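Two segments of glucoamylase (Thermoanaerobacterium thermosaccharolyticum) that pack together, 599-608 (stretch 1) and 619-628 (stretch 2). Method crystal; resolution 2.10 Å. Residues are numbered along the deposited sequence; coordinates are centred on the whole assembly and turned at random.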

ATOM      1  N   TRP A 599     -11.216 -10.571   0.527  1.00 14.78           N
ATOM      2  CA  TRP A 599     -10.042 -10.025  -0.139  1.00 14.05           C
ATOM      3  C   TRP A 599     -10.177  -9.976  -1.653  1.00 12.76           C
ATOM      4  O   TRP A 599     -10.190 -11.012  -2.319  1.00 11.86           O
ATOM      5  CB  TRP A 599      -8.799 -10.849   0.216  1.00 12.58           C
ATOM      6  CG  TRP A 599      -8.328 -10.684   1.638  1.00 13.38           C
ATOM      7  CD1 TRP A 599      -9.081 -10.783   2.774  1.00 13.51           C
ATOM      8  CD2 TRP A 599      -6.987 -10.432   2.067  1.00 12.53           C
ATOM      9  NE1 TRP A 599      -8.292 -10.611   3.883  1.00 13.94           N
ATOM     10  CE2 TRP A 599      -7.001 -10.393   3.480  1.00 13.61           C
ATOM     11  CE3 TRP A 599      -5.773 -10.235   1.396  1.00 11.48           C
ATOM     12  CZ2 TRP A 599      -5.845 -10.164   4.237  1.00 12.79           C
ATOM     13  CZ3 TRP A 599      -4.621 -10.008   2.148  1.00 14.69           C
ATOM     14  CH2 TRP A 599      -4.669  -9.975   3.558  1.00 11.46           C
ATOM     15  N   PRO A 600     -10.293  -8.769  -2.225  1.00 14.12           N
ATOM     16  CA  PRO A 600     -10.408  -8.746  -3.685  1.00 14.65           C
ATOM     17  C   PRO A 600      -9.202  -9.459  -4.309  1.00 15.50           C
ATOM     18  O   PRO A 600      -9.269  -9.955  -5.432  1.00 15.61           O
ATOM     19  CB  PRO A 600     -10.474  -7.247  -4.018  1.00 14.66           C
ATOM     20  CG  PRO A 600     -10.119  -6.538  -2.727  1.00 19.84           C
ATOM     21  CD  PRO A 600     -10.598  -7.453  -1.645  1.00 14.98           C
ATOM     22  N   LEU A 601      -8.100  -9.514  -3.564  1.00 15.81           N
ATOM     23  CA  LEU A 601      -6.897 -10.205  -4.033  1.00 15.08           C
ATOM     24  C   LEU A 601      -7.267 -11.646  -4.385  1.00 13.57           C
ATOM     25  O   LEU A 601      -6.843 -12.167  -5.410  1.00 13.37           O
ATOM     26  CB  LEU A 601      -5.822 -10.217  -2.938  1.00 13.13           C
ATOM     27  CG  LEU A 601      -4.630 -11.170  -3.113  1.00 14.95           C
ATOM     28  CD1 LEU A 601      -3.840 -10.814  -4.365  1.00 12.59           C
ATOM     29  CD2 LEU A 601      -3.735 -11.092  -1.881  1.00 14.70           C
ATOM     30  N   LEU A 602      -8.060 -12.282  -3.527  1.00 14.39           N
ATOM     31  CA  LEU A 602      -8.466 -13.659  -3.753  1.00 13.33           C
ATOM     32  C   LEU A 602      -9.472 -13.796  -4.891  1.00 13.63           C
ATOM     33  O   LEU A 602      -9.639 -14.879  -5.453  1.00 14.38           O
ATOM     34  CB  LEU A 602      -9.008 -14.265  -2.457  1.00 14.22           C
ATOM     35  CG  LEU A 602      -7.923 -14.277  -1.374  1.00 14.17           C
ATOM     36  CD1 LEU A 602      -8.462 -14.900  -0.092  1.00 13.06           C
ATOM     37  CD2 LEU A 602      -6.703 -15.047  -1.896  1.00 12.25           C
ATOM     38  N   THR A 603     -10.150 -12.704  -5.228  1.00 14.36           N
ATOM     39  CA  THR A 603     -11.093 -12.718  -6.343  1.00 14.03           C
ATOM     40  C   THR A 603     -10.227 -12.802  -7.597  1.00 13.23           C
ATOM     41  O   THR A 603     -10.532 -13.532  -8.535  1.00 14.27           O
ATOM     42  CB  THR A 603     -11.929 -11.422  -6.395  1.00 12.99           C
ATOM     43  OG1 THR A 603     -12.817 -11.384  -5.272  1.00 12.97           O
ATOM     44  CG2 THR A 603     -12.742 -11.366  -7.692  1.00 12.61           C
ATOM     45  N   GLY A 604      -9.138 -12.037  -7.591  1.00 13.21           N
ATOM     46  CA  GLY A 604      -8.219 -12.037  -8.711  1.00 15.39           C
ATOM     47  C   GLY A 604      -7.540 -13.385  -8.865  1.00 13.67           C
ATOM     48  O   GLY A 604      -7.407 -13.894  -9.980  1.00 12.52           O
ATOM     49  N   GLU A 605      -7.109 -13.976  -7.752  1.00 13.16           N
ATOM     50  CA  GLU A 605      -6.449 -15.277  -7.820  1.00 12.92           C
ATOM     51  C   GLU A 605      -7.390 -16.357  -8.350  1.00 13.66           C
ATOM     52  O   GLU A 605      -6.950 -17.244  -9.080  1.00 11.84           O
ATOM     53  CB  GLU A 605      -5.880 -15.682  -6.452  1.00 14.82           C
ATOM     54  CG  GLU A 605      -4.615 -14.910  -6.068  1.00 15.53           C
ATOM     55  CD  GLU A 605      -3.830 -15.561  -4.940  1.00 15.13           C
ATOM     56  OE1 GLU A 605      -2.824 -14.972  -4.502  1.00 15.07           O
ATOM     57  OE2 GLU A 605      -4.209 -16.664  -4.492  1.00 15.97           O
ATOM     58  N   ARG A 606      -8.674 -16.286  -7.993  1.00 12.21           N
ATOM     59  CA  ARG A 606      -9.636 -17.268  -8.488  1.00 14.86           C
ATOM     60  C   ARG A 606      -9.804 -17.080  -9.993  1.00 13.63           C
ATOM     61  O   ARG A 606      -9.939 -18.048 -10.743  1.00 16.16           O
ATOM     62  CB  ARG A 606     -11.005 -17.113  -7.814  1.00 15.59           C
ATOM     63  CG  ARG A 606     -12.110 -17.894  -8.520  1.00 21.86           C
ATOM     64  CD  ARG A 606     -11.874 -19.419  -8.494  1.00 21.97           C
ATOM     65  NE  ARG A 606     -12.301 -19.980  -7.222  1.00 27.63           N
ATOM     66  CZ  ARG A 606     -13.341 -20.791  -7.066  1.00 23.78           C
ATOM     67  NH1 ARG A 606     -13.645 -21.236  -5.860  1.00 28.34           N
ATOM     68  NH2 ARG A 606     -14.060 -21.183  -8.106  1.00 24.72           N
ATOM     69  N   GLY A 607      -9.815 -15.822 -10.421  1.00 15.84           N
ATOM     70  CA  GLY A 607      -9.956 -15.524 -11.834  1.00 15.09           C
ATOM     71  C   GLY A 607      -8.798 -16.126 -12.602  1.00 16.62           C
ATOM     72  O   GLY A 607      -8.975 -16.666 -13.692  1.00 16.14           O
ATOM     73  N   MET A 608      -7.604 -16.038 -12.024  1.00 17.27           N
ATOM     74  CA  MET A 608      -6.424 -16.589 -12.666  1.00 15.75           C
ATOM     75  C   MET A 608      -6.551 -18.102 -12.755  1.00 17.43           C
ATOM     76  O   MET A 608      -6.143 -18.712 -13.751  1.00 17.50           O
ATOM     77  CB  MET A 608      -5.162 -16.192 -11.897  1.00 14.50           C
ATOM     78  CG  MET A 608      -4.771 -14.742 -12.092  1.00 15.96           C
ATOM     79  SD  MET A 608      -4.470 -14.307 -13.839  1.00 15.22           S
ATOM     80  CE  MET A 608      -2.877 -15.049 -14.113  1.00 17.67           C
TER
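Stretch 2 619-628: PYVKAMEKFA

How does stretch 2 run relative to stretch 1? Residues 619-627 are helical, the last turns of a helix that begins earlier in the chain, and Ala628 is the first residue to leave helical phi/psi. They lie against helix 600-608 nearly antiparallel, with 166° between the N-to-C directions and 8.8 Å between the axes at closest approach. The start of stretch 2 therefore meets the end of stretch 1: the CA atoms of Tyr620 and Gly607 are 5.2 Å apart, and those of Met624 and Pro600 6.1 Å. No hydrogen bond joins the two stretches, so this contact rests on packing.

What brings the backbones so close at the beginning? Pro619 makes no contact, but Tyr620 points toward stretch 1 and, with chi1 in the m well, lays its ring along the helix there. One face of the ring is covered by backbone, Gly607 N and Arg606 C. Gly607 CA lies 3.5 Å from Tyr620 CG, and the missing side chain matters: a CB on Gly607 would fall 2.7 Å from Tyr620 CB, a clash. Further out along the ring, Tyr620 CE1 comes within 3.4 Å of Arg606 CG, while Tyr620 CD1 is 3.5 Å from Thr603 O, an acceptor already engaged by Gly607 N within its own helix.

Where does the middle of stretch 2 take up the contact? Val621 points away and Lys622 is out of reach, so the next residue to touch is Ala623, one helical turn after Tyr620. Its CB points toward stretch 1, and Thr603 CG2 lies 3.9 Å from Ala623 CB. Met624 starts out sideways, but its end comes nearer: Met624 SD is 3.5 Å from Gly604 CA, and Met624 CE is 3.7 Å from Pro600 O. Here too a glycine makes room, since a CB on Gly604 would sit 2.8 Å from Met624 SD. Thr603 CG2 also approaches Met624 CG, at 4.2 Å.

How is the contact closed at the far end? Glu625 and Lys626 are out of reach, and the helix turns Phe627 toward stretch 1 as the last residue to touch it. Phe627 CD1 packs 3.7 Å from Pro600 CB, an apolar contact at the first turn of the partner helix, and Phe627 CE1 lies 3.6 Å from Thr603 OG1, a hydroxyl that is hydrogen-bonded elsewhere in the structure. Phe627 thus completes the hole that receives Thr603 as a knob, together with Tyr620, Ala623 and Met624.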

ATOM      1  N   PRO A 619     -15.751 -11.969 -15.581  1.00 20.87           N
ATOM      2  CA  PRO A 619     -16.497 -11.588 -14.376  1.00 19.75           C
ATOM      3  C   PRO A 619     -15.595 -11.314 -13.167  1.00 20.19           C
ATOM      4  O   PRO A 619     -15.956 -10.538 -12.285  1.00 20.10           O
ATOM      5  CB  PRO A 619     -17.444 -12.771 -14.160  1.00 21.70           C
ATOM      6  CG  PRO A 619     -16.768 -13.901 -14.860  1.00 22.11           C
ATOM      7  CD  PRO A 619     -16.212 -13.269 -16.094  1.00 21.39           C
ATOM      8  N   TYR A 620     -14.424 -11.946 -13.131  1.00 18.11           N
ATOM      9  CA  TYR A 620     -13.483 -11.726 -12.037  1.00 17.51           C
ATOM     10  C   TYR A 620     -12.759 -10.413 -12.283  1.00 16.38           C
ATOM     11  O   TYR A 620     -12.414  -9.702 -11.342  1.00 15.73           O
ATOM     12  CB  TYR A 620     -12.494 -12.891 -11.939  1.00 17.83           C
ATOM     13  CG  TYR A 620     -13.186 -14.177 -11.579  1.00 19.78           C
ATOM     14  CD1 TYR A 620     -13.473 -14.488 -10.248  1.00 18.95           C
ATOM     15  CD2 TYR A 620     -13.655 -15.034 -12.572  1.00 20.38           C
ATOM     16  CE1 TYR A 620     -14.220 -15.617  -9.919  1.00 19.97           C
ATOM     17  CE2 TYR A 620     -14.404 -16.167 -12.252  1.00 22.05           C
ATOM     18  CZ  TYR A 620     -14.686 -16.450 -10.925  1.00 21.40           C
ATOM     19  OH  TYR A 620     -15.450 -17.555 -10.610  1.00 23.94           O
ATOM     20  N   VAL A 621     -12.521 -10.089 -13.551  1.00 15.07           N
ATOM     21  CA  VAL A 621     -11.883  -8.819 -13.870  1.00 15.79           C
ATOM     22  C   VAL A 621     -12.877  -7.723 -13.465  1.00 15.89           C
ATOM     23  O   VAL A 621     -12.525  -6.771 -12.763  1.00 17.20           O
ATOM     24  CB  VAL A 621     -11.562  -8.701 -15.388  1.00 16.68           C
ATOM     25  CG1 VAL A 621     -11.168  -7.274 -15.734  1.00 16.98           C
ATOM     26  CG2 VAL A 621     -10.432  -9.655 -15.757  1.00 11.82           C
ATOM     27  N   LYS A 622     -14.127  -7.876 -13.895  1.00 16.66           N
ATOM     28  CA  LYS A 622     -15.173  -6.903 -13.580  1.00 17.96           C
ATOM     29  C   LYS A 622     -15.402  -6.751 -12.078  1.00 17.29           C
ATOM     30  O   LYS A 622     -15.649  -5.649 -11.597  1.00 19.10           O
ATOM     31  CB  LYS A 622     -16.489  -7.290 -14.268  1.00 19.73           C
ATOM     32  CG  LYS A 622     -16.431  -7.195 -15.789  1.00 23.94           C
ATOM     33  CD  LYS A 622     -16.169  -5.766 -16.240  1.00 27.32           C
ATOM     34  CE  LYS A 622     -15.729  -5.703 -17.695  1.00 28.29           C
ATOM     35  NZ  LYS A 622     -16.697  -6.400 -18.581  1.00 34.51           N
ATOM     36  N   ALA A 623     -15.325  -7.853 -11.341  1.00 16.53           N
ATOM     37  CA  ALA A 623     -15.515  -7.798  -9.897  1.00 15.40           C
ATOM     38  C   ALA A 623     -14.414  -6.963  -9.239  1.00 15.79           C
ATOM     39  O   ALA A 623     -14.687  -6.123  -8.378  1.00 15.64           O
ATOM     40  CB  ALA A 623     -15.525  -9.199  -9.315  1.00 15.33           C
ATOM     41  N   MET A 624     -13.168  -7.199  -9.633  1.00 15.17           N
ATOM     42  CA  MET A 624     -12.068  -6.437  -9.065  1.00 15.69           C
ATOM     43  C   MET A 624     -12.227  -4.950  -9.372  1.00 16.58           C
ATOM     44  O   MET A 624     -11.916  -4.096  -8.532  1.00 16.07           O
ATOM     45  CB  MET A 624     -10.719  -6.944  -9.594  1.00 16.72           C
ATOM     46  CG  MET A 624     -10.281  -8.281  -8.996  1.00 13.98           C
ATOM     47  SD  MET A 624      -8.522  -8.600  -9.209  1.00 13.38           S
ATOM     48  CE  MET A 624      -7.827  -7.646  -7.888  1.00 12.17           C
ATOM     49  N   GLU A 625     -12.725  -4.640 -10.567  1.00 17.52           N
ATOM     50  CA  GLU A 625     -12.918  -3.247 -10.968  1.00 17.80           C
ATOM     51  C   GLU A 625     -13.946  -2.558 -10.083  1.00 17.51           C
ATOM     52  O   GLU A 625     -13.757  -1.413  -9.681  1.00 16.72           O
ATOM     53  CB  GLU A 625     -13.341  -3.171 -12.443  1.00 18.95           C
ATOM     54  CG  GLU A 625     -12.209  -3.546 -13.388  1.00 20.18           C
ATOM     55  CD  GLU A 625     -12.644  -3.699 -14.833  1.00 21.49           C
ATOM     56  OE1 GLU A 625     -11.779  -4.048 -15.664  1.00 21.57           O
ATOM     57  OE2 GLU A 625     -13.836  -3.475 -15.138  1.00 22.58           O
ATOM     58  N   LYS A 626     -15.023  -3.266  -9.761  1.00 18.61           N
ATOM     59  CA  LYS A 626     -16.071  -2.711  -8.920  1.00 18.08           C
ATOM     60  C   LYS A 626     -15.619  -2.625  -7.461  1.00 18.59           C
ATOM     61  O   LYS A 626     -16.104  -1.783  -6.708  1.00 20.21           O
ATOM     62  CB  LYS A 626     -17.343  -3.558  -9.039  1.00 20.22           C
ATOM     63  CG  LYS A 626     -17.861  -3.688 -10.475  1.00 22.64           C
ATOM     64  CD  LYS A 626     -19.061  -4.614 -10.561  1.00 25.17           C
ATOM     65  CE  LYS A 626     -19.389  -4.984 -12.006  1.00 26.97           C
ATOM     66  NZ  LYS A 626     -19.611  -3.778 -12.844  1.00 29.36           N
ATOM     67  N   PHE A 627     -14.684  -3.487  -7.065  1.00 16.43           N
ATOM     68  CA  PHE A 627     -14.184  -3.468  -5.694  1.00 15.01           C
ATOM     69  C   PHE A 627     -13.315  -2.238  -5.459  1.00 16.41           C
ATOM     70  O   PHE A 627     -13.184  -1.763  -4.330  1.00 16.75           O
ATOM     71  CB  PHE A 627     -13.379  -4.740  -5.399  1.00 14.56           C
ATOM     72  CG  PHE A 627     -14.229  -5.940  -5.081  1.00 14.35           C
ATOM     73  CD1 PHE A 627     -13.875  -7.203  -5.548  1.00 13.67           C
ATOM     74  CD2 PHE A 627     -15.389  -5.810  -4.312  1.00 13.15           C
ATOM     75  CE1 PHE A 627     -14.666  -8.322  -5.258  1.00 12.14           C
ATOM     76  CE2 PHE A 627     -16.184  -6.922  -4.018  1.00  9.35           C
ATOM     77  CZ  PHE A 627     -15.823  -8.181  -4.492  1.00  9.92           C
ATOM     78  N   ALA A 628     -12.719  -1.720  -6.529  1.00 16.13           N
ATOM     79  CA  ALA A 628     -11.872  -0.545  -6.423  1.00 16.15           C
ATOM     80  C   ALA A 628     -12.760   0.640  -6.061  1.00 17.22           C
ATOM     81  O   ALA A 628     -13.947   0.660  -6.404  1.00 16.16           O
ATOM     82  CB  ALA A 628     -11.149  -0.285  -7.755  1.00 16.24           C
TER